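Long-range contact in rhomboid protease GlpG (Haemophilus influenzae, PDB 2NR9), which probably cleaves transmembrane substrates within the lipid bilayer as a rhomboid-family serine protease, using a serine-histidine catalytic dyad: residues I22-Q26 against L58-N63. The protein carries 2 engineered substitutions. Coordinates in Å, arbitrary orientation, origin at the centre of the assembly. Numbering follows the deposited sequence.
Engineered in segment 22-26: Ile-24 (natural residue Leu). With PQE (3,6,12,15,18,21,24-heptaoxahexatriacontan-1-ol), chain F.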
ATOM      1  N   ILE A  22       7.623  14.378  -2.853  1.00 49.68           N
ATOM      2  CA  ILE A  22       6.403  15.113  -2.608  1.00 48.25           C
ATOM      3  C   ILE A  22       6.337  15.610  -1.156  1.00 48.68           C
ATOM      4  O   ILE A  22       5.967  16.758  -0.907  1.00 48.73           O
ATOM      5  CB  ILE A  22       5.166  14.295  -3.002  1.00 48.10           C
ATOM      6  CG1 ILE A  22       5.141  14.103  -4.528  1.00 47.20           C
ATOM      7  CG2 ILE A  22       3.892  14.997  -2.546  1.00 47.77           C
ATOM      8  CD1 ILE A  22       4.155  13.065  -4.998  1.00 47.05           C
ATOM      9  N   TYR A  23       6.804  14.792  -0.214  1.00 47.83           N
ATOM     10  CA  TYR A  23       6.835  15.206   1.195  1.00 48.59           C
ATOM     11  C   TYR A  23       7.792  16.381   1.372  1.00 49.56           C
ATOM     12  O   TYR A  23       7.419  17.416   1.919  1.00 49.20           O
ATOM     13  CB  TYR A  23       7.243  14.046   2.106  1.00 48.27           C
ATOM     14  CG  TYR A  23       7.101  14.335   3.595  1.00 48.22           C
ATOM     15  CD1 TYR A  23       5.847  14.392   4.190  1.00 48.16           C
ATOM     16  CD2 TYR A  23       8.219  14.467   4.412  1.00 48.64           C
ATOM     17  CE1 TYR A  23       5.706  14.613   5.549  1.00 49.45           C
ATOM     18  CE2 TYR A  23       8.090  14.688   5.783  1.00 48.76           C
ATOM     19  CZ  TYR A  23       6.827  14.761   6.342  1.00 49.58           C
ATOM     20  OH  TYR A  23       6.678  14.978   7.696  1.00 50.43           O
ATOM     21  N   ILE A  24       9.020  16.230   0.880  1.00 50.47           N
ATOM     22  CA  ILE A  24       9.989  17.316   0.953  1.00 51.06           C
ATOM     23  C   ILE A  24       9.364  18.591   0.397  1.00 51.07           C
ATOM     24  O   ILE A  24       9.464  19.651   1.003  1.00 52.26           O
ATOM     25  CB  ILE A  24      11.283  16.992   0.185  1.00 52.08           C
ATOM     26  CG1 ILE A  24      11.988  15.784   0.810  1.00 52.78           C
ATOM     27  CG2 ILE A  24      12.232  18.192   0.212  1.00 52.84           C
ATOM     28  CD1 ILE A  24      12.561  16.055   2.201  1.00 53.08           C
ATOM     29  N   ALA A  25       8.694  18.473  -0.747  1.00 51.28           N
ATOM     30  CA  ALA A  25       8.016  19.614  -1.346  1.00 51.36           C
ATOM     31  C   ALA A  25       6.992  20.198  -0.371  1.00 51.71           C
ATOM     32  O   ALA A  25       6.853  21.419  -0.261  1.00 51.64           O
ATOM     33  CB  ALA A  25       7.344  19.211  -2.656  1.00 50.54           C
ATOM     34  N   GLN A  26       6.284  19.328   0.343  1.00 51.48           N
ATOM     35  CA  GLN A  26       5.301  19.789   1.321  1.00 53.03           C
ATOM     36  C   GLN A  26       5.943  20.710   2.359  1.00 54.65           C
ATOM     37  O   GLN A  26       5.297  21.627   2.867  1.00 54.11           O
ATOM     38  CB  GLN A  26       4.632  18.600   2.034  1.00 52.06           C
ATOM     39  CG  GLN A  26       3.762  17.734   1.139  1.00 50.81           C
ATOM     40  CD  GLN A  26       3.167  16.546   1.872  1.00 51.07           C
ATOM     41  OE1 GLN A  26       3.328  15.403   1.448  1.00 51.69           O
ATOM     42  NE2 GLN A  26       2.503  16.807   2.994  1.00 51.87           N
ATOM     43  N   LEU A  58       0.372   9.469  -2.228  1.00 51.16           N
ATOM     44  CA  LEU A  58       1.705  10.054  -2.340  1.00 51.47           C
ATOM     45  C   LEU A  58       1.962  11.197  -1.351  1.00 51.91           C
ATOM     46  O   LEU A  58       3.050  11.778  -1.338  1.00 51.50           O
ATOM     47  CB  LEU A  58       1.921  10.554  -3.768  1.00 51.36           C
ATOM     48  CG  LEU A  58       2.474   9.607  -4.848  1.00 52.92           C
ATOM     49  CD1 LEU A  58       2.314   8.132  -4.526  1.00 52.30           C
ATOM     50  CD2 LEU A  58       1.931   9.959  -6.232  1.00 51.40           C
ATOM     51  N   VAL A  59       0.944  11.561  -0.576  1.00 50.30           N
ATOM     52  CA  VAL A  59       1.066  12.642   0.389  1.00 50.26           C
ATOM     53  C   VAL A  59       1.092  12.097   1.820  1.00 51.08           C
ATOM     54  O   VAL A  59       0.315  11.210   2.171  1.00 50.07           O
ATOM     55  CB  VAL A  59      -0.095  13.661   0.255  1.00 50.58           C
ATOM     56  CG1 VAL A  59       0.085  14.811   1.245  1.00 50.99           C
ATOM     57  CG2 VAL A  59      -0.182  14.193  -1.169  1.00 50.25           C
ATOM     58  N   HIS A  60       1.988  12.639   2.639  1.00 50.90           N
ATOM     59  CA  HIS A  60       2.109  12.213   4.023  1.00 50.52           C
ATOM     60  C   HIS A  60       1.984  13.390   4.991  1.00 52.37           C
ATOM     61  O   HIS A  60       2.226  14.541   4.620  1.00 52.14           O
ATOM     62  CB  HIS A  60       3.385  11.390   4.229  1.00 48.47           C
ATOM     63  CG  HIS A  60       3.318  10.029   3.605  1.00 47.31           C
ATOM     64  ND1 HIS A  60       3.519   9.819   2.255  1.00 47.71           N
ATOM     65  CD2 HIS A  60       2.952   8.831   4.120  1.00 46.78           C
ATOM     66  CE1 HIS A  60       3.308   8.545   1.973  1.00 47.38           C
ATOM     67  NE2 HIS A  60       2.968   7.922   3.088  1.00 46.51           N
ATOM     68  N   LEU A  61       1.560  13.100   6.216  1.00 53.79           N
ATOM     69  CA  LEU A  61       1.225  14.149   7.173  1.00 54.81           C
ATOM     70  C   LEU A  61       2.218  14.349   8.322  1.00 55.71           C
ATOM     71  O   LEU A  61       2.098  15.305   9.087  1.00 55.91           O
ATOM     72  CB  LEU A  61      -0.192  13.927   7.704  1.00 55.14           C
ATOM     73  CG  LEU A  61      -1.240  13.704   6.603  1.00 55.89           C
ATOM     74  CD1 LEU A  61      -2.592  13.313   7.184  1.00 55.73           C
ATOM     75  CD2 LEU A  61      -1.367  14.930   5.707  1.00 56.08           C
ATOM     76  N   SER A  62       3.187  13.448   8.448  1.00 55.98           N
ATOM     77  CA  SER A  62       4.215  13.581   9.475  1.00 56.99           C
ATOM     78  C   SER A  62       5.454  12.764   9.127  1.00 58.06           C
ATOM     79  O   SER A  62       5.429  11.937   8.209  1.00 57.70           O
ATOM     80  CB  SER A  62       3.679  13.172  10.855  1.00 56.81           C
ATOM     81  OG  SER A  62       3.452  11.776  10.927  1.00 55.67           O
ATOM     82  N   ASN A  63       6.540  13.010   9.857  1.00 57.78           N
ATOM     83  CA  ASN A  63       7.802  12.303   9.639  1.00 58.79           C
ATOM     84  C   ASN A  63       7.705  10.811   9.977  1.00 58.54           C
ATOM     85  O   ASN A  63       8.342   9.981   9.332  1.00 58.50           O
ATOM     86  CB  ASN A  63       8.940  12.959  10.437  1.00 58.55           C
ATOM     87  CG  ASN A  63       9.223  14.391   9.994  1.00 58.69           C
ATOM     88  OD1 ASN A  63       9.846  15.169  10.721  1.00 59.31           O
ATOM     89  ND2 ASN A  63       8.775  14.739   8.800  1.00 59.24           N
TER
HETATM   90  O47 PQE F 205       9.928  18.549  10.082  0.65 57.02           O
HETATM   91  C68 PQE F 205       9.002  18.096  11.082  0.65 59.42           C
HETATM   92  C52 PQE F 205       7.683  17.704  10.420  0.65 60.51           C
HETATM   93  O70 PQE F 205       6.775  17.222  11.413  0.65 61.67           O
HETATM   94  C55 PQE F 205       6.795  15.797  11.512  0.65 62.12           C
HETATM   95  C58 PQE F 205       6.093  15.361  12.794  0.65 63.29           C
HETATM   96  O71 PQE F 205       6.476  14.025  13.121  0.65 64.45           O
HETATM   97  C61 PQE F 205       7.230  13.969  14.332  0.65 65.55           C
HETATM   98  C62 PQE F 205       8.123  15.200  14.437  0.65 66.25           C
HETATM   99  C63 PQE F 205       9.526  14.833  14.904  0.65 67.25           C
HETATM  100  C66 PQE F 205       9.962  13.482  14.350  1.00 67.94           C
HETATM  101  C67 PQE F 205      10.834  13.650  13.111  1.00 69.16           C
HETATM  102  O72 PQE F 205      11.134  12.364  12.566  1.00 70.90           O
HETATM  103  C65 PQE F 205      11.961  12.462  11.405  1.00 71.66           C
HETATM  104  C64 PQE F 205      12.170  11.078  10.795  1.00 71.77           C
HETATM  105  O73 PQE F 205      12.792  11.203   9.514  1.00 72.10           O
HETATM  106  C60 PQE F 205      12.047  12.043   8.632  1.00 72.48           C
HETATM  107  C59 PQE F 205      12.018  11.425   7.238  1.00 72.94           C
HETATM  108  O74 PQE F 205      11.426  12.340   6.315  1.00 73.48           O
HETATM  109  C57 PQE F 205      10.947  11.683   5.140  1.00 74.01           C
HETATM  110  C56 PQE F 205      11.944  10.615   4.697  1.00 74.41           C
HETATM  111  O75 PQE F 205      11.379   9.313   4.872  1.00 74.79           O
HETATM  112  C54 PQE F 205      12.390   8.329   5.096  1.00 75.53           C
HETATM  113  C53 PQE F 205      11.807   6.935   4.888  1.00 76.19           C
HETATM  114  O76 PQE F 205      12.707   6.149   4.107  1.00 76.71           O
HETATM  115  C51 PQE F 205      12.830   4.819   4.617  1.00 77.61           C
HETATM  116  C50 PQE F 205      13.617   3.952   3.635  1.00 78.26           C
HETATM  117  C49 PQE F 205      13.443   2.470   3.952  1.00 79.10           C
HETATM  118  C48 PQE F 205      14.787   1.778   4.152  1.00 79.87           C
HETATM  119  C47 PQE F 205      14.594   0.319   4.553  1.00 80.93           C
HETATM  120  C46 PQE F 205      15.152   0.054   5.948  1.00 82.01           C
HETATM  121  C45 PQE F 205      14.564  -1.221   6.545  1.00 83.01           C
HETATM  122  C44 PQE F 205      14.902  -1.346   8.029  1.00 83.92           C
HETATM  123  C43 PQE F 205      14.457  -2.696   8.588  1.00 84.67           C
HETATM  124  C42 PQE F 205      15.603  -3.406   9.305  1.00 85.18           C
HETATM  125  C41 PQE F 205      15.115  -4.125  10.558  1.00 85.49           C
HETATM  126  C40 PQE F 205      16.046  -3.878  11.730  1.00 85.76           C
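The side chain of Tyr-23 extends from helix 10-27 along the backbone of residues 60-63, with its ring edge turned to His-60 and Leu-61: CE1 lies 3.6 Å from O of His-60 and CD1 3.9 Å from CB of His-60. One turn further on, Gln-26 reads the main chain directly. Its carboxamide pairs with both polar backbone atoms of His-60, which donates from N to OE1 of Gln-26 (3.3 Å) and receives at its O the NE2 of Gln-26 (2.8 Å). This two-point grip resembles the pairing of a neighbouring strand, and suits the extended backbone of His-60. NE2 of Gln-26 has a second, weak hydrogen bond to Glu-31. Ile-22 adds apolar packing, with CD1 3.6 Å from CB of Leu-58; its CG2 also lies 3.5 Å from O of Leu-58, while Ile-34 and Met-38 of helix 31-38 touch Ile-22 as well. At the far end of the loop, Ser-62 is the N-cap of helix 63-84, its OG hydrogen-bonded to N of His-65. Here a PQE molecule lies against the protein, taking a weak hydrogen bond at O71 from N of Asn-63 (3.4 Å). The imidazole of His-60 leads away from residues 22-26, meets the ring of His-65 and comes to about 7 Å from the side chain of the nucleophile Ser-116. The contact thus ties the first transmembrane helix to the loop entering the second, close to the active site. Because Gln-26 engages backbone amide and carbonyl, two buried main-chain groups of His-60 are satisfied by one side chain, while its imidazole NE2 makes a weak hydrogen bond to Asn-69.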